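Local coordinates for protein tapirin (Caldicellulosiruptor hydrothermalis, PDB 6N2C) that is a cellulose-binding protein whose zinc-containing beta-helix domain probably attaches the thermophilic bacterium to plant biomass, at residues 206-211 with 460-465; 311-316 with 445-450. All blocks are in the same frame, centred on the assembly; numbering follows the deposited sequence.

Interaction 1: residues 206-211 with 460-465; sequences NMYSSS and TFPTNW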
loop_
_atom_site.group_PDB
_atom_site.type_symbol
_atom_site.label_atom_id
_atom_site.label_comp_id
_atom_site.label_asym_id
_atom_site.label_seq_id
_atom_site.Cartn_x
_atom_site.Cartn_y
_atom_site.Cartn_z
ATOM N N ASN A 206 6.595 12.686 5.061
ATOM C CA ASN A 206 6.465 12.098 3.705
ATOM C C ASN A 206 7.698 11.435 3.192
ATOM O O ASN A 206 8.805 11.851 3.521
ATOM C CB ASN A 206 5.891 13.153 2.792
ATOM C CG ASN A 206 4.517 13.612 3.281
ATOM O OD1 ASN A 206 3.694 12.779 3.688
ATOM N ND2 ASN A 206 4.229 14.954 3.272
ATOM N N MET A 207 7.531 10.404 2.306
ATOM C CA MET A 207 8.668 9.713 1.738
ATOM C C MET A 207 8.344 9.406 0.293
ATOM O O MET A 207 7.176 9.128 -0.033
ATOM C CB MET A 207 8.910 8.359 2.499
ATOM C CG MET A 207 9.918 7.453 1.824
ATOM S SD MET A 207 10.406 5.952 2.832
ATOM C CE MET A 207 9.264 6.292 4.188
ATOM N N TYR A 208 9.295 9.713 -0.587
ATOM C CA TYR A 208 9.141 9.470 -1.984
ATOM C C TYR A 208 10.315 8.666 -2.524
ATOM O O TYR A 208 11.498 8.899 -2.208
ATOM C CB TYR A 208 9.089 10.803 -2.794
ATOM C CG TYR A 208 9.137 10.670 -4.313
ATOM C CD1 TYR A 208 10.342 10.580 -5.042
ATOM C CD2 TYR A 208 8.004 10.719 -5.043
ATOM C CE1 TYR A 208 10.318 10.391 -6.403
ATOM C CE2 TYR A 208 7.983 10.563 -6.403
ATOM C CZ TYR A 208 9.176 10.436 -7.079
ATOM O OH TYR A 208 9.182 10.311 -8.460
ATOM N N SER A 209 10.010 7.719 -3.432
ATOM C CA SER A 209 11.053 7.086 -4.212
ATOM C C SER A 209 10.538 6.928 -5.604
ATOM O O SER A 209 9.329 6.735 -5.819
ATOM C CB SER A 209 11.336 5.704 -3.591
ATOM O OG SER A 209 12.516 5.151 -4.107
ATOM N N SER A 210 11.426 6.943 -6.608
ATOM C CA SER A 210 10.975 6.719 -7.946
ATOM C C SER A 210 10.964 5.180 -8.195
ATOM O O SER A 210 9.942 4.627 -8.625
ATOM C CB SER A 210 11.920 7.438 -8.955
ATOM O OG SER A 210 11.494 7.095 -10.298
ATOM N N SER A 211 12.095 4.514 -7.928
ATOM C CA SER A 211 12.147 3.094 -8.072
ATOM C C SER A 211 11.886 2.437 -6.731
ATOM O O SER A 211 11.385 3.099 -5.797
ATOM C CB SER A 211 13.477 2.700 -8.790
ATOM O OG SER A 211 13.532 1.268 -8.937
ATOM N N THR A 460 3.902 16.022 -14.072
ATOM C CA THR A 460 4.285 17.112 -13.239
ATOM C C THR A 460 4.826 16.667 -11.874
ATOM O O THR A 460 5.526 17.436 -11.223
ATOM C CB THR A 460 3.109 18.086 -13.009
ATOM O OG1 THR A 460 1.916 17.369 -12.652
ATOM C CG2 THR A 460 2.804 18.898 -14.256
ATOM N N PHE A 461 4.510 15.441 -11.428
ATOM C CA PHE A 461 4.955 15.079 -10.068
ATOM C C PHE A 461 6.124 14.171 -10.103
ATOM O O PHE A 461 6.050 13.102 -10.706
ATOM C CB PHE A 461 3.792 14.408 -9.301
ATOM C CG PHE A 461 4.132 14.139 -7.876
ATOM C CD1 PHE A 461 3.964 15.127 -6.891
ATOM C CD2 PHE A 461 4.609 12.890 -7.476
ATOM C CE1 PHE A 461 4.315 14.883 -5.597
ATOM C CE2 PHE A 461 4.908 12.656 -6.143
ATOM C CZ PHE A 461 4.783 13.619 -5.192
ATOM N N PRO A 462 7.213 14.490 -9.428
ATOM C CA PRO A 462 7.375 15.548 -8.425
ATOM C C PRO A 462 8.104 16.805 -8.947
ATOM O O PRO A 462 8.342 17.769 -8.184
ATOM C CB PRO A 462 8.199 14.825 -7.393
ATOM C CG PRO A 462 9.155 13.980 -8.203
ATOM C CD PRO A 462 8.260 13.474 -9.310
ATOM N N THR A 463 8.535 16.748 -10.207
ATOM C CA THR A 463 9.469 17.807 -10.642
ATOM C C THR A 463 8.927 19.231 -10.783
ATOM O O THR A 463 9.760 20.142 -10.885
ATOM C CB THR A 463 10.231 17.437 -11.961
ATOM O OG1 THR A 463 9.303 17.332 -13.016
ATOM C CG2 THR A 463 11.007 16.189 -11.818
ATOM N N ASN A 464 7.608 19.482 -10.800
ATOM C CA ASN A 464 7.142 20.806 -10.673
ATOM C C ASN A 464 7.612 21.462 -9.387
ATOM O O ASN A 464 7.788 22.680 -9.340
ATOM C CB ASN A 464 5.595 20.904 -10.728
ATOM C CG ASN A 464 5.068 21.059 -12.129
ATOM O OD1 ASN A 464 5.608 20.492 -13.103
ATOM N ND2 ASN A 464 3.843 21.729 -12.224
ATOM N N TRP A 465 7.819 20.672 -8.314
ATOM C CA TRP A 465 8.114 21.157 -6.983
ATOM C C TRP A 465 9.501 20.833 -6.394
ATOM O O TRP A 465 9.949 21.424 -5.383
ATOM C CB TRP A 465 6.964 20.644 -6.037
ATOM C CG TRP A 465 5.642 21.094 -6.505
ATOM C CD1 TRP A 465 5.093 22.294 -6.326
ATOM C CD2 TRP A 465 4.702 20.329 -7.324
ATOM N NE1 TRP A 465 3.854 22.329 -6.939
ATOM C CE2 TRP A 465 3.600 21.140 -7.557
ATOM C CE3 TRP A 465 4.712 19.037 -7.859
ATOM C CZ2 TRP A 465 2.494 20.714 -8.296
ATOM C CZ3 TRP A 465 3.662 18.602 -8.612
ATOM C CH2 TRP A 465 2.559 19.457 -8.857
#
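On an outer face of the parallel beta-helix, Y208 of strand 206-209 meets F461 and P462, which belong to the loop between helix 451-457 and strand 483-488, part of the excursion that leaves the solenoid after strand 434-436. The contact is small and rests on three side chains. CG of Y208 stands anti to the backbone N (chi1 171°), which sends the phenol out from the strand toward the loop. One flank of its ring touches the phenylalanine, Y208 CE2 lying 3.7 Å from F461 CE2, and the two rings lie obliquely, centroids 5.8 Å apart and planes at 68°. Farther out, the pyrrolidine of P462 crosses the end of the phenol at about a right angle: P462 CD comes within 3.4 Å of Y208 OH, and P462 CG within 3.7 Å of Y208 CZ. The peptide bond before P462 is cis, and the proline folds back on its predecessor, P462 CB standing 3.9 Å above the F461 ring plane, over its centre. Within the helix, Y208 stacks on F189 of the neighbouring strand 186-190, while F461 also reaches Y186 and I233. A loop thus packs against stacked aromatic side chains of successive coils, and such stacking is a familiar feature of parallel beta-helices.

Interaction 2: residues 311-316 with 445-450; sequences NEFAYF and PYPTIP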
loop_
_atom_site.group_PDB
_atom_site.type_symbol
_atom_site.label_atom_id
_atom_site.label_comp_id
_atom_site.label_asym_id
_atom_site.label_seq_id
_atom_site.Cartn_x
_atom_site.Cartn_y
_atom_site.Cartn_z
ATOM N N ASN A 311 -11.967 -1.779 5.847
ATOM C CA ASN A 311 -12.871 -0.885 6.557
ATOM C C ASN A 311 -13.853 -0.087 5.655
ATOM O O ASN A 311 -14.993 0.193 6.089
ATOM C CB ASN A 311 -12.059 0.005 7.512
ATOM C CG ASN A 311 -11.537 -0.782 8.691
ATOM O OD1 ASN A 311 -12.321 -1.164 9.544
ATOM N ND2 ASN A 311 -10.244 -0.910 8.821
ATOM N N GLU A 312 -13.468 0.216 4.421
ATOM C CA GLU A 312 -14.348 0.907 3.498
ATOM C C GLU A 312 -14.554 0.160 2.207
ATOM O O GLU A 312 -15.704 -0.244 1.928
ATOM C CB GLU A 312 -13.846 2.327 3.220
ATOM C CG GLU A 312 -13.830 3.200 4.444
ATOM C CD GLU A 312 -15.184 3.731 4.901
ATOM O OE1 GLU A 312 -15.212 4.148 6.074
ATOM O OE2 GLU A 312 -16.169 3.770 4.126
ATOM N N PHE A 313 -13.501 -0.030 1.404
ATOM C CA PHE A 313 -13.663 -0.872 0.245
ATOM C C PHE A 313 -12.327 -1.341 -0.307
ATOM O O PHE A 313 -11.269 -0.756 0.006
ATOM C CB PHE A 313 -14.489 -0.189 -0.874
ATOM C CG PHE A 313 -13.820 1.028 -1.433
ATOM C CD1 PHE A 313 -12.805 0.884 -2.374
ATOM C CD2 PHE A 313 -14.168 2.309 -0.991
ATOM C CE1 PHE A 313 -12.128 2.034 -2.887
ATOM C CE2 PHE A 313 -13.459 3.443 -1.492
ATOM C CZ PHE A 313 -12.475 3.291 -2.469
ATOM N N ALA A 314 -12.421 -2.397 -1.131
ATOM C CA ALA A 314 -11.319 -2.784 -1.989
ATOM C C ALA A 314 -11.826 -2.869 -3.378
ATOM O O ALA A 314 -12.891 -3.495 -3.648
ATOM C CB ALA A 314 -10.720 -4.110 -1.504
ATOM N N TYR A 315 -11.058 -2.326 -4.322
ATOM C CA TYR A 315 -11.407 -2.227 -5.702
ATOM C C TYR A 315 -10.242 -2.805 -6.433
ATOM O O TYR A 315 -9.108 -2.381 -6.241
ATOM C CB TYR A 315 -11.697 -0.743 -6.055
ATOM C CG TYR A 315 -11.990 -0.308 -7.444
ATOM C CD1 TYR A 315 -12.056 -1.199 -8.560
ATOM C CD2 TYR A 315 -12.255 1.072 -7.740
ATOM C CE1 TYR A 315 -12.282 -0.704 -9.853
ATOM C CE2 TYR A 315 -12.485 1.502 -9.013
ATOM C CZ TYR A 315 -12.487 0.642 -10.062
ATOM O OH TYR A 315 -12.757 1.099 -11.314
ATOM N N PHE A 316 -10.481 -3.777 -7.332
ATOM C CA PHE A 316 -9.410 -4.608 -7.912
ATOM C C PHE A 316 -9.842 -5.185 -9.246
ATOM O O PHE A 316 -11.051 -5.252 -9.532
ATOM C CB PHE A 316 -9.045 -5.829 -6.958
ATOM C CG PHE A 316 -10.277 -6.608 -6.564
ATOM C CD1 PHE A 316 -10.823 -7.554 -7.411
ATOM C CD2 PHE A 316 -10.975 -6.207 -5.434
ATOM C CE1 PHE A 316 -12.018 -8.193 -7.063
ATOM C CE2 PHE A 316 -12.166 -6.832 -5.104
ATOM C CZ PHE A 316 -12.665 -7.806 -5.905
ATOM N N PRO A 445 -21.147 0.272 -8.972
ATOM C CA PRO A 445 -20.900 1.705 -8.702
ATOM C C PRO A 445 -19.441 1.955 -8.211
ATOM O O PRO A 445 -19.201 2.227 -7.048
ATOM C CB PRO A 445 -21.857 1.996 -7.615
ATOM C CG PRO A 445 -21.954 0.705 -6.839
ATOM C CD PRO A 445 -21.901 -0.352 -7.874
ATOM N N TYR A 446 -18.566 1.857 -9.164
ATOM C CA TYR A 446 -17.154 1.893 -8.855
ATOM C C TYR A 446 -16.795 3.238 -8.276
ATOM O O TYR A 446 -17.214 4.267 -8.826
ATOM C CB TYR A 446 -16.349 1.675 -10.086
ATOM C CG TYR A 446 -16.370 0.260 -10.655
ATOM C CD1 TYR A 446 -15.710 -0.789 -9.991
ATOM C CD2 TYR A 446 -17.032 -0.023 -11.776
ATOM C CE1 TYR A 446 -15.698 -2.036 -10.516
ATOM C CE2 TYR A 446 -17.035 -1.305 -12.313
ATOM C CZ TYR A 446 -16.388 -2.315 -11.632
ATOM O OH TYR A 446 -16.353 -3.567 -12.159
ATOM N N PRO A 447 -15.998 3.242 -7.222
ATOM C CA PRO A 447 -15.373 4.523 -6.764
ATOM C C PRO A 447 -14.602 5.271 -7.841
ATOM O O PRO A 447 -13.993 4.684 -8.720
ATOM C CB PRO A 447 -14.445 4.058 -5.657
ATOM C CG PRO A 447 -15.115 2.830 -5.107
ATOM C CD PRO A 447 -15.606 2.132 -6.347
ATOM N N THR A 448 -14.705 6.603 -7.829
ATOM C CA THR A 448 -13.845 7.390 -8.679
ATOM C C THR A 448 -12.386 7.325 -8.148
ATOM O O THR A 448 -12.130 7.161 -6.941
ATOM C CB THR A 448 -14.295 8.869 -8.816
ATOM O OG1 THR A 448 -13.544 9.441 -9.874
ATOM C CG2 THR A 448 -14.090 9.688 -7.524
ATOM N N ILE A 449 -11.472 7.462 -9.075
ATOM C CA ILE A 449 -10.023 7.560 -8.734
ATOM C C ILE A 449 -9.788 8.891 -7.982
ATOM O O ILE A 449 -10.205 9.985 -8.478
ATOM C CB ILE A 449 -9.148 7.561 -9.943
ATOM C CG1 ILE A 449 -9.320 6.300 -10.772
ATOM C CG2 ILE A 449 -7.703 7.772 -9.540
ATOM C CD1 ILE A 449 -9.325 5.029 -9.963
ATOM N N PRO A 450 -9.203 8.831 -6.774
ATOM C CA PRO A 450 -8.985 10.024 -5.988
ATOM C C PRO A 450 -8.091 11.004 -6.739
ATOM O O PRO A 450 -7.149 10.630 -7.417
ATOM C CB PRO A 450 -8.282 9.503 -4.744
ATOM C CG PRO A 450 -8.850 8.131 -4.564
ATOM C CD PRO A 450 -8.763 7.660 -6.010
HETATM O O HOH W 1 -13.327 3.941 -11.206
#
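Y315 and F313, two residues apart on strand 313-315 and both directed outward, receive Y446 and P447 of the extended segment 445-450. P447 CG sits over the centre of the F313 ring, 3.8 Å from the centroid and 12° off the normal, a CH-pi contact. Over one face of Y315, offset toward its rim, lies Y446 CD1, 3.4 Å from Y315 CE1; the planes are inclined by 25° but displaced so much that mainly the rims face each other. P447 also serves Y315, its CD packing 3.8 Å from Y315 CD2 and its carbonyl oxygen lying at the ring edge, 3.5 Å from Y315 CE2. A water in the ring plane joins the backbone to the phenol, donating to P447 O at 2.7 Å and bonding to Y315 OH at 2.9 Å. With an alanine here, the flank of Y446 now packed on the phenol would probably be uncovered and the water would lose its link to this strand. In the next shell, Y446 OH is bonded to G336 O, P447 touches F335, and the F294 ring meets both F313 and Y315. Neighbouring coils thus supply aromatic side chains on which a proline-rich linker lies crosswise, an outer-face arrangement of the parallel beta-helix.

In the fold
Interactions 1 and 2 lie on strands of the same face of the beta-helix, with strands 231-234, 252-255, 273-276 and 293-294 between 206-209 and 313-315. Their centres are 24 Å apart and their nearest atoms about 12 Å, so they do not touch. In sequence, both segments of interaction 2 fall between those of interaction 1. After strand 434-436 the polypeptide runs back across the coils, passes over 313-315 and, after helix 451-457, reaches 206-209. Both contacts are apolar and aromatic, but the first is buried and the second lies at the surface. Neither belongs to the zinc site of H530, D532 and E551; the side chain of P462 lies about 4 Å from a bound glycerol, probably from crystallisation.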